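Local coordinates for regulatory protein BlaR1 (Bacillus licheniformis, PDB 1NRF) that serves as a penicillin receptor whose extracellular C-terminal domain senses beta-lactam antibiotics, probably by acylation of a serine, and probably relays their presence to the cytoplasm, at residues G36-N41 with K45-Y50; S76-K81 with R121-D126; G217-A222 with F226-H231. One frame throughout, in Å; residues are numbered along the deposited sequence.

Contact 1. Residues G36-N41 with K45-Y50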
loop_
_atom_site.group_PDB
_atom_site.type_symbol
_atom_site.label_atom_id
_atom_site.label_comp_id
_atom_site.label_asym_id
_atom_site.label_seq_id
_atom_site.Cartn_x
_atom_site.Cartn_y
_atom_site.Cartn_z
ATOM N N GLY A 36 -8.236 11.600 -2.148
ATOM C CA GLY A 36 -9.327 10.973 -1.441
ATOM C C GLY A 36 -8.914 10.272 -0.173
ATOM O O GLY A 36 -7.724 10.085 0.105
ATOM N N PHE A 37 -9.921 9.871 0.595
ATOM C CA PHE A 37 -9.704 9.187 1.853
ATOM C C PHE A 37 -10.789 8.142 2.089
ATOM O O PHE A 37 -11.983 8.452 2.072
ATOM C CB PHE A 37 -9.714 10.209 2.989
ATOM C CG PHE A 37 -9.658 9.602 4.353
ATOM C CD1 PHE A 37 -8.462 9.110 4.865
ATOM C CD2 PHE A 37 -10.804 9.540 5.144
ATOM C CE1 PHE A 37 -8.404 8.568 6.153
ATOM C CE2 PHE A 37 -10.762 9.002 6.427
ATOM C CZ PHE A 37 -9.559 8.515 6.935
ATOM N N VAL A 38 -10.364 6.900 2.285
ATOM C CA VAL A 38 -11.285 5.820 2.572
ATOM C C VAL A 38 -10.878 5.182 3.894
ATOM O O VAL A 38 -9.728 4.771 4.068
ATOM C CB VAL A 38 -11.258 4.714 1.498
ATOM C CG1 VAL A 38 -12.292 3.657 1.827
ATOM C CG2 VAL A 38 -11.528 5.297 0.122
ATOM N N LEU A 39 -11.814 5.130 4.835
ATOM C CA LEU A 39 -11.572 4.486 6.121
ATOM C C LEU A 39 -12.659 3.426 6.321
ATOM O O LEU A 39 -13.821 3.656 5.977
ATOM C CB LEU A 39 -11.636 5.502 7.246
ATOM C CG LEU A 39 -11.615 4.910 8.655
ATOM C CD1 LEU A 39 -10.183 4.551 9.045
ATOM C CD2 LEU A 39 -12.196 5.923 9.628
ATOM N N PHE A 40 -12.290 2.267 6.859
ATOM C CA PHE A 40 -13.263 1.206 7.097
ATOM C C PHE A 40 -13.257 0.679 8.527
ATOM O O PHE A 40 -12.247 0.149 9.002
ATOM C CB PHE A 40 -13.043 0.039 6.127
ATOM C CG PHE A 40 -14.038 -1.089 6.294
ATOM C CD1 PHE A 40 -13.648 -2.305 6.869
ATOM C CD2 PHE A 40 -15.365 -0.928 5.899
ATOM C CE1 PHE A 40 -14.572 -3.341 7.046
ATOM C CE2 PHE A 40 -16.293 -1.954 6.072
ATOM C CZ PHE A 40 -15.893 -3.168 6.650
ATOM N N ASN A 41 -14.399 0.831 9.201
ATOM C CA ASN A 41 -14.581 0.367 10.576
ATOM C C ASN A 41 -15.143 -1.059 10.529
ATOM O O ASN A 41 -16.302 -1.265 10.178
ATOM C CB ASN A 41 -15.557 1.290 11.313
ATOM C CG ASN A 41 -15.610 1.019 12.809
ATOM O OD1 ASN A 41 -15.572 -0.134 13.245
ATOM N ND2 ASN A 41 -15.717 2.084 13.601
ATOM N N LYS A 45 -18.802 -1.986 10.420
ATOM C CA LYS A 45 -18.954 -2.288 8.996
ATOM C C LYS A 45 -19.300 -0.979 8.286
ATOM O O LYS A 45 -20.185 -0.934 7.434
ATOM C CB LYS A 45 -20.082 -3.300 8.769
ATOM C CG LYS A 45 -19.959 -4.583 9.571
ATOM C CD LYS A 45 -21.033 -5.580 9.169
ATOM C CE LYS A 45 -21.157 -6.727 10.171
ATOM N NZ LYS A 45 -19.924 -7.568 10.303
ATOM N N LYS A 46 -18.606 0.088 8.660
ATOM C CA LYS A 46 -18.859 1.392 8.073
ATOM C C LYS A 46 -17.661 2.011 7.359
ATOM O O LYS A 46 -16.524 1.963 7.835
ATOM C CB LYS A 46 -19.331 2.371 9.147
ATOM C CG LYS A 46 -19.617 3.774 8.609
ATOM C CD LYS A 46 -19.470 4.835 9.689
ATOM C CE LYS A 46 -20.290 4.502 10.925
ATOM N NZ LYS A 46 -21.740 4.364 10.615
ATOM N N TYR A 47 -17.940 2.598 6.204
ATOM C CA TYR A 47 -16.921 3.277 5.434
ATOM C C TYR A 47 -17.117 4.763 5.646
ATOM O O TYR A 47 -18.249 5.258 5.626
ATOM C CB TYR A 47 -17.065 3.026 3.934
ATOM C CG TYR A 47 -16.773 1.626 3.456
ATOM C CD1 TYR A 47 -17.809 0.726 3.224
ATOM C CD2 TYR A 47 -15.468 1.230 3.152
ATOM C CE1 TYR A 47 -17.567 -0.524 2.693
ATOM C CE2 TYR A 47 -15.211 -0.028 2.614
ATOM C CZ TYR A 47 -16.271 -0.897 2.383
ATOM O OH TYR A 47 -16.054 -2.120 1.802
ATOM N N THR A 48 -16.018 5.469 5.869
ATOM C CA THR A 48 -16.070 6.911 6.005
ATOM C C THR A 48 -15.166 7.372 4.877
ATOM O O THR A 48 -13.973 7.053 4.862
ATOM C CB THR A 48 -15.501 7.397 7.335
ATOM O OG1 THR A 48 -16.230 6.803 8.415
ATOM C CG2 THR A 48 -15.626 8.914 7.432
ATOM N N ILE A 49 -15.726 8.087 3.910
ATOM C CA ILE A 49 -14.901 8.537 2.810
ATOM C C ILE A 49 -15.076 9.965 2.356
ATOM O O ILE A 49 -16.179 10.501 2.316
ATOM C CB ILE A 49 -15.051 7.626 1.568
ATOM C CG1 ILE A 49 -16.518 7.475 1.191
ATOM C CG2 ILE A 49 -14.421 6.273 1.844
ATOM C CD1 ILE A 49 -16.730 6.525 0.023
ATOM N N TYR A 50 -13.940 10.564 2.017
ATOM C CA TYR A 50 -13.883 11.923 1.521
ATOM C C TYR A 50 -13.552 11.853 0.030
ATOM O O TYR A 50 -12.620 11.138 -0.372
ATOM C CB TYR A 50 -12.803 12.717 2.269
ATOM C CG TYR A 50 -12.395 13.983 1.559
ATOM C CD1 TYR A 50 -11.092 14.147 1.095
ATOM C CD2 TYR A 50 -13.329 14.977 1.275
ATOM C CE1 TYR A 50 -10.729 15.261 0.358
ATOM C CE2 TYR A 50 -12.975 16.103 0.536
ATOM C CZ TYR A 50 -11.674 16.235 0.077
ATOM O OH TYR A 50 -11.320 17.328 -0.678
#

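Contact 2. Residues S76-K81 with R121-D126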
loop_
_atom_site.group_PDB
_atom_site.type_symbol
_atom_site.label_atom_id
_atom_site.label_comp_id
_atom_site.label_asym_id
_atom_site.label_seq_id
_atom_site.Cartn_x
_atom_site.Cartn_y
_atom_site.Cartn_z
ATOM N N SER A 76 5.953 -18.460 -2.799
ATOM C CA SER A 76 6.657 -19.208 -3.839
ATOM C C SER A 76 7.955 -19.839 -3.342
ATOM O O SER A 76 8.538 -20.690 -4.014
ATOM C CB SER A 76 6.982 -18.293 -5.022
ATOM O OG SER A 76 5.834 -18.044 -5.810
ATOM N N GLY A 77 8.405 -19.415 -2.169
ATOM C CA GLY A 77 9.638 -19.941 -1.628
ATOM C C GLY A 77 10.832 -19.150 -2.128
ATOM O O GLY A 77 11.980 -19.498 -1.835
ATOM N N ILE A 78 10.571 -18.083 -2.884
ATOM C CA ILE A 78 11.644 -17.236 -3.413
ATOM C C ILE A 78 12.456 -16.620 -2.272
ATOM O O ILE A 78 13.641 -16.332 -2.431
ATOM C CB ILE A 78 11.084 -16.100 -4.305
ATOM C CG1 ILE A 78 10.308 -16.697 -5.480
ATOM C CG2 ILE A 78 12.218 -15.236 -4.829
ATOM C CD1 ILE A 78 11.087 -17.719 -6.291
ATOM N N ILE A 79 11.799 -16.416 -1.132
ATOM C CA ILE A 79 12.429 -15.865 0.063
ATOM C C ILE A 79 11.702 -16.427 1.274
ATOM O O ILE A 79 10.591 -16.942 1.153
ATOM C CB ILE A 79 12.352 -14.309 0.117
ATOM C CG1 ILE A 79 10.911 -13.837 -0.099
ATOM C CG2 ILE A 79 13.267 -13.702 -0.925
ATOM C CD1 ILE A 79 10.756 -12.350 0.002
ATOM N N THR A 80 12.333 -16.331 2.440
ATOM C CA THR A 80 11.746 -16.830 3.681
ATOM C C THR A 80 11.938 -15.816 4.799
ATOM O O THR A 80 12.748 -14.904 4.684
ATOM C CB THR A 80 12.395 -18.174 4.121
ATOM O OG1 THR A 80 13.819 -18.033 4.146
ATOM C CG2 THR A 80 12.031 -19.290 3.164
ATOM N N LYS A 81 11.184 -15.980 5.879
ATOM C CA LYS A 81 11.275 -15.092 7.035
ATOM C C LYS A 81 12.726 -14.942 7.489
ATOM O O LYS A 81 13.170 -13.846 7.836
ATOM C CB LYS A 81 10.422 -15.662 8.180
ATOM C CG LYS A 81 10.861 -15.302 9.610
ATOM C CD LYS A 81 10.678 -13.820 9.940
ATOM C CE LYS A 81 10.992 -13.529 11.414
ATOM N NZ LYS A 81 10.943 -12.075 11.752
ATOM N N ARG A 121 10.857 -10.700 -11.118
ATOM C CA ARG A 121 11.457 -11.310 -12.302
ATOM C C ARG A 121 11.751 -12.792 -12.096
ATOM O O ARG A 121 11.744 -13.571 -13.052
ATOM C CB ARG A 121 12.748 -10.574 -12.676
ATOM C CG ARG A 121 12.527 -9.160 -13.215
ATOM C CD ARG A 121 13.708 -8.250 -12.908
ATOM N NE ARG A 121 13.577 -6.929 -13.524
ATOM C CZ ARG A 121 14.344 -5.886 -13.218
ATOM N NH1 ARG A 121 15.291 -6.008 -12.297
ATOM N NH2 ARG A 121 14.185 -4.730 -13.851
ATOM N N GLN A 122 12.005 -13.181 -10.849
ATOM C CA GLN A 122 12.302 -14.571 -10.545
ATOM C C GLN A 122 11.020 -15.394 -10.676
ATOM O O GLN A 122 11.048 -16.561 -11.079
ATOM C CB GLN A 122 12.878 -14.697 -9.127
ATOM C CG GLN A 122 13.660 -15.989 -8.878
ATOM C CD GLN A 122 14.341 -16.045 -7.501
ATOM O OE1 GLN A 122 14.958 -15.070 -7.051
ATOM N NE2 GLN A 122 14.242 -17.198 -6.840
ATOM N N ILE A 123 9.890 -14.773 -10.354
ATOM C CA ILE A 123 8.605 -15.455 -10.429
ATOM C C ILE A 123 8.078 -15.548 -11.863
ATOM O O ILE A 123 7.457 -16.542 -12.236
ATOM C CB ILE A 123 7.574 -14.760 -9.510
ATOM C CG1 ILE A 123 8.063 -14.846 -8.063
ATOM C CG2 ILE A 123 6.206 -15.419 -9.636
ATOM C CD1 ILE A 123 7.169 -14.153 -7.064
ATOM N N GLY A 124 8.328 -14.519 -12.667
ATOM C CA GLY A 124 7.879 -14.540 -14.051
ATOM C C GLY A 124 6.487 -13.996 -14.336
ATOM O O GLY A 124 5.595 -14.055 -13.486
ATOM N N GLU A 125 6.305 -13.475 -15.550
ATOM C CA GLU A 125 5.033 -12.909 -15.989
ATOM C C GLU A 125 3.853 -13.874 -15.895
ATOM O O GLU A 125 2.760 -13.493 -15.467
ATOM C CB GLU A 125 5.145 -12.416 -17.434
ATOM C CG GLU A 125 3.805 -11.999 -18.031
ATOM C CD GLU A 125 3.914 -11.418 -19.428
ATOM O OE1 GLU A 125 2.869 -11.002 -19.973
ATOM O OE2 GLU A 125 5.038 -11.375 -19.980
ATOM N N ASP A 126 4.064 -15.113 -16.321
ATOM C CA ASP A 126 3.001 -16.108 -16.280
ATOM C C ASP A 126 2.498 -16.262 -14.840
ATOM O O ASP A 126 1.301 -16.093 -14.574
ATOM C CB ASP A 126 3.508 -17.447 -16.837
ATOM C CG ASP A 126 3.902 -17.361 -18.324
ATOM O OD1 ASP A 126 4.420 -18.361 -18.873
ATOM O OD2 ASP A 126 3.697 -16.303 -18.952
#

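Contact 3. Residues G217-A222 with F226-H231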
loop_
_atom_site.group_PDB
_atom_site.type_symbol
_atom_site.label_atom_id
_atom_site.label_comp_id
_atom_site.label_asym_id
_atom_site.label_seq_id
_atom_site.Cartn_x
_atom_site.Cartn_y
_atom_site.Cartn_z
ATOM N N GLY A 217 -3.041 1.188 4.592
ATOM C CA GLY A 217 -2.668 0.420 5.759
ATOM C C GLY A 217 -3.834 0.271 6.712
ATOM O O GLY A 217 -4.992 0.423 6.332
ATOM N N TYR A 218 -3.534 -0.035 7.965
ATOM C CA TYR A 218 -4.590 -0.201 8.942
ATOM C C TYR A 218 -4.123 0.094 10.366
ATOM O O TYR A 218 -2.927 0.211 10.646
ATOM C CB TYR A 218 -5.168 -1.620 8.831
ATOM C CG TYR A 218 -4.110 -2.681 8.706
ATOM C CD1 TYR A 218 -3.502 -3.223 9.837
ATOM C CD2 TYR A 218 -3.658 -3.095 7.450
ATOM C CE1 TYR A 218 -2.465 -4.149 9.722
ATOM C CE2 TYR A 218 -2.621 -4.013 7.327
ATOM C CZ TYR A 218 -2.030 -4.536 8.464
ATOM O OH TYR A 218 -0.992 -5.425 8.351
ATOM N N VAL A 219 -5.090 0.262 11.251
ATOM C CA VAL A 219 -4.802 0.521 12.651
ATOM C C VAL A 219 -5.444 -0.601 13.452
ATOM O O VAL A 219 -6.638 -0.898 13.294
ATOM C CB VAL A 219 -5.387 1.872 13.120
ATOM C CG1 VAL A 219 -5.193 2.025 14.624
ATOM C CG2 VAL A 219 -4.707 3.021 12.383
ATOM N N GLU A 220 -4.647 -1.239 14.296
ATOM C CA GLU A 220 -5.169 -2.313 15.116
ATOM C C GLU A 220 -5.344 -1.845 16.548
ATOM O O GLU A 220 -4.380 -1.408 17.181
ATOM C CB GLU A 220 -4.218 -3.502 15.099
ATOM C CG GLU A 220 -3.794 -3.910 13.716
ATOM C CD GLU A 220 -2.697 -4.937 13.746
ATOM O OE1 GLU A 220 -3.011 -6.136 13.903
ATOM O OE2 GLU A 220 -1.519 -4.533 13.624
ATOM N N THR A 221 -6.574 -1.923 17.049
ATOM C CA THR A 221 -6.842 -1.552 18.434
ATOM C C THR A 221 -7.100 -2.844 19.213
ATOM O O THR A 221 -6.964 -3.955 18.676
ATOM C CB THR A 221 -8.067 -0.601 18.583
ATOM O OG1 THR A 221 -9.277 -1.285 18.217
ATOM C CG2 THR A 221 -7.877 0.657 17.713
ATOM N N ALA A 222 -7.461 -2.698 20.482
ATOM C CA ALA A 222 -7.703 -3.848 21.334
ATOM C C ALA A 222 -8.971 -4.587 20.975
ATOM O O ALA A 222 -9.077 -5.783 21.224
ATOM C CB ALA A 222 -7.747 -3.417 22.795
ATOM N N PHE A 226 -9.042 -0.790 11.861
ATOM C CA PHE A 226 -9.424 0.220 10.892
ATOM C C PHE A 226 -8.552 0.115 9.660
ATOM O O PHE A 226 -7.332 0.124 9.766
ATOM C CB PHE A 226 -9.273 1.620 11.508
ATOM C CG PHE A 226 -10.197 1.879 12.660
ATOM C CD1 PHE A 226 -11.444 2.469 12.449
ATOM C CD2 PHE A 226 -9.842 1.489 13.952
ATOM C CE1 PHE A 226 -12.335 2.667 13.509
ATOM C CE2 PHE A 226 -10.721 1.676 15.026
ATOM C CZ PHE A 226 -11.972 2.267 14.807
ATOM N N PHE A 227 -9.179 0.025 8.494
ATOM C CA PHE A 227 -8.450 -0.054 7.234
ATOM C C PHE A 227 -8.607 1.278 6.525
ATOM O O PHE A 227 -9.707 1.809 6.437
ATOM C CB PHE A 227 -9.000 -1.188 6.363
ATOM C CG PHE A 227 -8.799 -2.558 6.952
ATOM C CD1 PHE A 227 -9.756 -3.119 7.791
ATOM C CD2 PHE A 227 -7.636 -3.273 6.688
ATOM C CE1 PHE A 227 -9.561 -4.366 8.357
ATOM C CE2 PHE A 227 -7.428 -4.522 7.250
ATOM C CZ PHE A 227 -8.394 -5.073 8.090
ATOM N N PHE A 228 -7.506 1.820 6.016
ATOM C CA PHE A 228 -7.547 3.118 5.349
ATOM C C PHE A 228 -6.664 3.217 4.103
ATOM O O PHE A 228 -5.694 2.480 3.931
ATOM C CB PHE A 228 -7.121 4.214 6.332
ATOM C CG PHE A 228 -5.728 4.037 6.842
ATOM C CD1 PHE A 228 -5.476 3.256 7.958
ATOM C CD2 PHE A 228 -4.646 4.591 6.154
ATOM C CE1 PHE A 228 -4.164 3.019 8.388
ATOM C CE2 PHE A 228 -3.333 4.361 6.572
ATOM C CZ PHE A 228 -3.094 3.570 7.694
ATOM N N ALA A 229 -7.008 4.163 3.243
ATOM C CA ALA A 229 -6.266 4.396 2.027
ATOM C C ALA A 229 -6.476 5.844 1.618
ATOM O O ALA A 229 -7.605 6.339 1.577
ATOM C CB ALA A 229 -6.743 3.447 0.919
ATOM N N VAL A 230 -5.372 6.522 1.344
ATOM C CA VAL A 230 -5.397 7.904 0.918
ATOM C C VAL A 230 -4.643 7.996 -0.399
ATOM O O VAL A 230 -3.555 7.430 -0.531
ATOM C CB VAL A 230 -4.686 8.829 1.937
ATOM C CG1 VAL A 230 -4.384 10.172 1.305
ATOM C CG2 VAL A 230 -5.558 9.027 3.163
ATOM N N HIS A 231 -5.227 8.677 -1.383
ATOM C CA HIS A 231 -4.536 8.871 -2.645
ATOM C C HIS A 231 -4.566 10.350 -2.954
ATOM O O HIS A 231 -5.623 10.975 -2.874
ATOM C CB HIS A 231 -5.179 8.089 -3.786
ATOM C CG HIS A 231 -4.511 8.320 -5.109
ATOM N ND1 HIS A 231 -4.797 9.409 -5.909
ATOM C CD2 HIS A 231 -3.510 7.653 -5.727
ATOM C CE1 HIS A 231 -3.996 9.403 -6.957
ATOM N NE2 HIS A 231 -3.205 8.349 -6.870
#

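Contact 1. Residues G36-N41 with K45-Y50
Phe37 to Asn41 run antiparallel to Lys46 to Tyr50 as adjacent strands; the axes of these short segments approach to 4.7 Å, with 166° between their N-to-C directions, and six backbone hydrogen bonds join the pairs Phe37 with Tyr50, Leu39 with Thr48 and Asn41 with Lys46. The non-hydrogen-bonded pairs put Val38, Phe40, Tyr47 and Ile49 on one face. There Phe40 CD2 sits over the centre of the Tyr47 ring, 3.4 Å from Tyr47 CE2. The two ring planes meet at 47°, an oblique packing in which a single ring carbon of Phe40, CD2, does most of the touching. Tyr47 takes part because its CG turns away from its own carbonyl carbon and lies beside its backbone N, which brings the ring back toward strand 36-41. Its hydroxyl is hydrogen-bonded to Asn163 OD1 and Leu14 N, which fixes the far end of the ring. Farther along, Val38 and Ile49 stand side by side, with Val38 CG1 3.4 Å from Ile49 CG2. Ile49 CG1 occupies the place between backbone N and carbonyl carbon (chi1 53°), leaving CG2 to lean over the opposing strand, where it comes within 3.3 Å of Val38 CA. Val162 of helix 158-170 covers both Val38 and Phe40. On the other face the side chains stand farther apart: Phe37 CB and Tyr50 CB are separated by 4.0 Å, while the rings go on to separate partners, Tyr24 and Phe28 respectively. The Tyr50 hydroxyl is hydrogen-bonded to Ser25 OG. At the turn Lys45 and Lys46 both face Asn41, whose OD1 accepts hydrogen bonds from Arg44 N and Asn224 ND2. This is a G1 beta bulge closing a beta hairpin, here part of the central sheet of the penicillin-binding transpeptidase fold.

Contact 2. Residues S76-K81 with R121-D126
Ile78 and Gln122 meet where a Schellman motif ends helix 66-76: Gly77, with positive phi, takes the chain out of the helix, and Ile78 then points at the last turn of helix 113-123. The contact is small, about 189 Å² with both sides summed, and holds together through apolar and van der Waals packing. Its tight part is built round the Ile78 side chain. The methyl CG2 meets the Gln122 amide broadside, 3.5 Å from Gln122 CD and equally far from OE1 and NE2. The other branch tip, Ile78 CD1, approaches the nitrogen more closely, 3.2 Å from Gln122 NE2. Gln122 reaches this far because its CG stands anti to the backbone N (chi1 -160°) and the chain continues extended, so that it arrives from the direction opposite to Ile78. On the inner side the buried Ile123 crosses Ile78 obliquely and also packs on Leu72, while Leu119 supports Ile78 from within helix 113-123. Toward solvent the fit slackens. Gln122 and Ser76 are both exposed, and beyond Ile123 the chain turns off at Gly124 into helix 125-134, away from the loop. Ser76 OG, weakly hydrogen-bonded to Leu72 O of its own helix, comes no nearer to Ile123 than 4.3 Å, measured to CD1. Between the isoleucines, Ile78 CG1 lies 3.9 Å from Ile123 CG1.

Contact 3. Residues G217-A222 with F226-H231
Phe226, Phe228 and Gly217 bury most of the surface in this antiparallel beta hairpin, in which strand 211-220 turns back into strand 225-234. Gly217 and Phe228 form a hydrogen-bonded pair, and the bond from Phe228 N to Gly217 O is almost straight, 2.9 Å long with 177° at the hydrogen. The Phe228 CG lies between its backbone N and carbonyl carbon (chi1 61°), a torsion that folds the ring back across the neighbouring strand. Gly217 CA accordingly makes a CH-pi contact, 4.1 Å from the centroid of the Phe228 ring and 25° off its normal. Gly217 O lies over the same face, offset toward the rim. Leu251 of helix 239-253 packs on Phe228 and Val219.

Phe226 pairs with Val219, and its backbone N donates to Val219 O over 2.8 Å. Its ring extends toward the turn and takes Thr221 at the edge, near the ring plane, with Thr221 CG2 4.0 Å from Phe226 CE2. The Thr221 hydroxyl is hydrogen-bonded to Asn224 O within the turn. Val219 and Phe228 cross at about a right angle, with Val219 CG2 4.0 Å from Phe228 CE1.

In the fold
Contacts 1 and 3 are two hairpins of the same sheet, their centres 10 Å apart. They meet through strands 33-41 and 225-234, probably by hydrogen bonds from Phe40 N to Phe227 O (2.7 Å) and from Gly36 N to His231 O (2.8 Å). Contact 2 belongs to the helical part, across the centre of the chain; its centre is 33 Å from that of contact 1 and 28 Å from that of contact 3, with nearest atoms about 14 Å from the latter. Ser63, the probable acylation site, precedes helix 66-76, whose far end leads into contact 2. No contact lies there, though Gly217 of contact 3 comes near the apparent SxxK motif without touching it.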